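Local coordinates for (S)-imine reductase (Streptomyces sp. GF3546, PDB 4OQY), which reduces imines to amines with S selectivity, probably drawing hydride from NADPH held by its Rossmann-type domain, at residues Ala59-Val64 with Gly86-Asn91. Numbering follows the deposited sequence.
Sequences ANELIV and GKVIAN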
ATOM      1  N   ALA B  59      12.055  31.505 -27.396  1.00 22.33           N
ATOM      2  CA  ALA B  59      13.462  31.295 -27.067  1.00 22.67           C
ATOM      3  C   ALA B  59      14.020  29.938 -27.463  1.00 23.09           C
ATOM      4  O   ALA B  59      15.237  29.809 -27.670  1.00 23.41           O
ATOM      5  CB  ALA B  59      13.692  31.520 -25.583  1.00 22.79           C
ATOM      6  N   ASN B  60      13.174  28.915 -27.536  1.00 23.07           N
ATOM      7  CA  ASN B  60      13.639  27.528 -27.674  1.00 23.54           C
ATOM      8  C   ASN B  60      12.609  26.670 -28.407  1.00 23.55           C
ATOM      9  O   ASN B  60      11.408  26.992 -28.439  1.00 23.93           O
ATOM     10  CB  ASN B  60      13.904  26.902 -26.292  1.00 23.37           C
ATOM     11  CG  ASN B  60      15.117  27.508 -25.573  1.00 23.82           C
ATOM     12  OD1 ASN B  60      14.996  28.139 -24.511  1.00 23.64           O
ATOM     13  ND2 ASN B  60      16.271  27.302 -26.135  1.00 24.20           N
ATOM     14  N   GLU B  61      13.073  25.579 -28.996  1.00 24.08           N
ATOM     15  CA  GLU B  61      12.189  24.572 -29.581  1.00 24.38           C
ATOM     16  C   GLU B  61      11.519  23.750 -28.477  1.00 23.63           C
ATOM     17  O   GLU B  61      10.309  23.477 -28.537  1.00 22.90           O
ATOM     18  CB  GLU B  61      12.964  23.646 -30.537  1.00 25.63           C
ATOM     19  CG  GLU B  61      12.072  22.632 -31.237  1.00 26.70           C
ATOM     20  CD  GLU B  61      12.823  21.712 -32.169  1.00 28.07           C
ATOM     21  OE1 GLU B  61      14.043  21.553 -32.009  1.00 29.55           O
ATOM     22  OE2 GLU B  61      12.179  21.118 -33.046  1.00 29.42           O
ATOM     23  N   LEU B  62      12.306  23.356 -27.474  1.00 23.03           N
ATOM     24  CA  LEU B  62      11.828  22.483 -26.405  1.00 22.70           C
ATOM     25  C   LEU B  62      11.319  23.262 -25.209  1.00 22.24           C
ATOM     26  O   LEU B  62      12.077  23.975 -24.536  1.00 22.19           O
ATOM     27  CB  LEU B  62      12.919  21.542 -25.922  1.00 23.13           C
ATOM     28  CG  LEU B  62      12.436  20.498 -24.921  1.00 23.06           C
ATOM     29  CD1 LEU B  62      11.486  19.523 -25.582  1.00 23.12           C
ATOM     30  CD2 LEU B  62      13.615  19.747 -24.342  1.00 23.57           C
ATOM     31  N   ILE B  63      10.015  23.119 -24.980  1.00 21.73           N
ATOM     32  CA  ILE B  63       9.287  23.815 -23.943  1.00 21.29           C
ATOM     33  C   ILE B  63       8.794  22.788 -22.936  1.00 21.30           C
ATOM     34  O   ILE B  63       7.920  21.974 -23.234  1.00 20.99           O
ATOM     35  CB  ILE B  63       8.041  24.530 -24.532  1.00 20.92           C
ATOM     36  CG1 ILE B  63       8.423  25.349 -25.780  1.00 20.99           C
ATOM     37  CG2 ILE B  63       7.356  25.370 -23.472  1.00 20.64           C
ATOM     38  CD1 ILE B  63       9.438  26.461 -25.579  1.00 21.07           C
ATOM     39  N   VAL B  64       9.339  22.855 -21.737  1.00 21.45           N
ATOM     40  CA  VAL B  64       8.968  21.979 -20.644  1.00 21.73           C
ATOM     41  C   VAL B  64       7.995  22.689 -19.734  1.00 22.14           C
ATOM     42  O   VAL B  64       8.282  23.780 -19.212  1.00 21.96           O
ATOM     43  CB  VAL B  64      10.195  21.626 -19.786  1.00 21.80           C
ATOM     44  CG1 VAL B  64       9.782  20.773 -18.587  1.00 21.70           C
ATOM     45  CG2 VAL B  64      11.219  20.909 -20.645  1.00 22.06           C
ATOM     46  N   GLY B  86       6.126  25.001 -34.550  1.00 25.17           N
ATOM     47  CA  GLY B  86       7.453  24.398 -34.537  1.00 25.24           C
ATOM     48  C   GLY B  86       7.980  24.064 -33.161  1.00 24.83           C
ATOM     49  O   GLY B  86       9.138  23.669 -33.029  1.00 25.15           O
ATOM     50  N   LYS B  87       7.152  24.203 -32.128  1.00 24.27           N
ATOM     51  CA  LYS B  87       7.586  23.859 -30.769  1.00 23.79           C
ATOM     52  C   LYS B  87       7.308  22.402 -30.427  1.00 23.80           C
ATOM     53  O   LYS B  87       6.422  21.754 -30.996  1.00 23.87           O
ATOM     54  CB  LYS B  87       6.910  24.754 -29.722  1.00 23.24           C
ATOM     55  CG  LYS B  87       7.072  26.250 -29.947  1.00 23.12           C
ATOM     56  CD  LYS B  87       8.530  26.709 -29.874  1.00 23.08           C
ATOM     57  CE  LYS B  87       8.764  27.880 -30.805  1.00 23.17           C
ATOM     58  NZ  LYS B  87      10.051  28.552 -30.550  1.00 23.26           N
ATOM     59  N   VAL B  88       8.073  21.912 -29.464  1.00 23.81           N
ATOM     60  CA  VAL B  88       7.866  20.610 -28.868  1.00 23.83           C
ATOM     61  C   VAL B  88       7.537  20.868 -27.413  1.00 23.44           C
ATOM     62  O   VAL B  88       8.357  21.379 -26.656  1.00 23.20           O
ATOM     63  CB  VAL B  88       9.112  19.720 -28.974  1.00 24.17           C
ATOM     64  CG1 VAL B  88       8.901  18.407 -28.239  1.00 24.23           C
ATOM     65  CG2 VAL B  88       9.465  19.458 -30.435  1.00 24.69           C
ATOM     66  N   ILE B  89       6.310  20.554 -27.039  1.00 23.30           N
ATOM     67  CA  ILE B  89       5.881  20.720 -25.669  1.00 23.06           C
ATOM     68  C   ILE B  89       6.062  19.420 -24.905  1.00 22.99           C
ATOM     69  O   ILE B  89       5.414  18.422 -25.205  1.00 23.06           O
ATOM     70  CB  ILE B  89       4.412  21.120 -25.628  1.00 23.13           C
ATOM     71  CG1 ILE B  89       4.226  22.417 -26.406  1.00 23.29           C
ATOM     72  CG2 ILE B  89       3.958  21.298 -24.187  1.00 23.03           C
ATOM     73  CD1 ILE B  89       2.789  22.701 -26.741  1.00 23.54           C
ATOM     74  N   ALA B  90       6.963  19.430 -23.940  1.00 22.68           N
ATOM     75  CA  ALA B  90       7.141  18.316 -23.021  1.00 22.65           C
ATOM     76  C   ALA B  90       6.310  18.657 -21.795  1.00 22.39           C
ATOM     77  O   ALA B  90       6.755  19.379 -20.904  1.00 22.09           O
ATOM     78  CB  ALA B  90       8.613  18.149 -22.680  1.00 22.84           C
ATOM     79  N   ASN B  91       5.050  18.222 -21.829  1.00 22.55           N
ATOM     80  CA  ASN B  91       4.089  18.528 -20.788  1.00 22.49           C
ATOM     81  C   ASN B  91       4.197  17.548 -19.617  1.00 22.79           C
ATOM     82  O   ASN B  91       3.733  16.416 -19.711  1.00 22.47           O
ATOM     83  CB  ASN B  91       2.695  18.488 -21.378  1.00 22.71           C
ATOM     84  CG  ASN B  91       1.663  19.029 -20.433  1.00 22.61           C
ATOM     85  OD1 ASN B  91       1.945  19.272 -19.267  1.00 22.69           O
ATOM     86  ND2 ASN B  91       0.467  19.247 -20.938  1.00 22.80           N
TER
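The ammonium group of Lys87 is gripped by two backbone carbonyls. Lys87 NZ donates to Asn60 O at 3.0 Å, from above the carbonyl plane, 53° out of it. Its second acceptor is Leu57 O, in helix 53-58. Bends at chi2 and chi3 (-63° and 148°) bring the chain back toward the carbonyl of Asn60, and Lys87 CD rests 3.2 Å from Asn60 O. An alanine here would probably leave the carbonyls of Asn60 and Leu57 without their shared donor and loosen the turn after helix 53-58 where it meets the start of strand 88-91. Beyond the lysine the strands run parallel. Val88 N hydrogen-bonds to Glu61 O, and Ile63 N returns to Val88 O at 2.9 Å, nearly straight. Ala90 N reaches Ile63 O at 2.8 Å. Leu62, Val64, Val88 and Ala90 point to one face of the sheet. There Leu62 CD1 meets Val88 CG1 at 3.9 Å, and helix 139-149 touches Leu62 and Val88. Glu61 stretches out, with Glu61 CG 3.6 Å from Gly86 O. Ile63 and Ile89 point to the other face. Strand 62-65 is also hydrogen-bonded to strand 6-9, which leads into the glycine-rich NADPH loop. Strand 62-65, helix 70-77 and strand 88-91 form a beta-alpha-beta unit of the Rossmann fold.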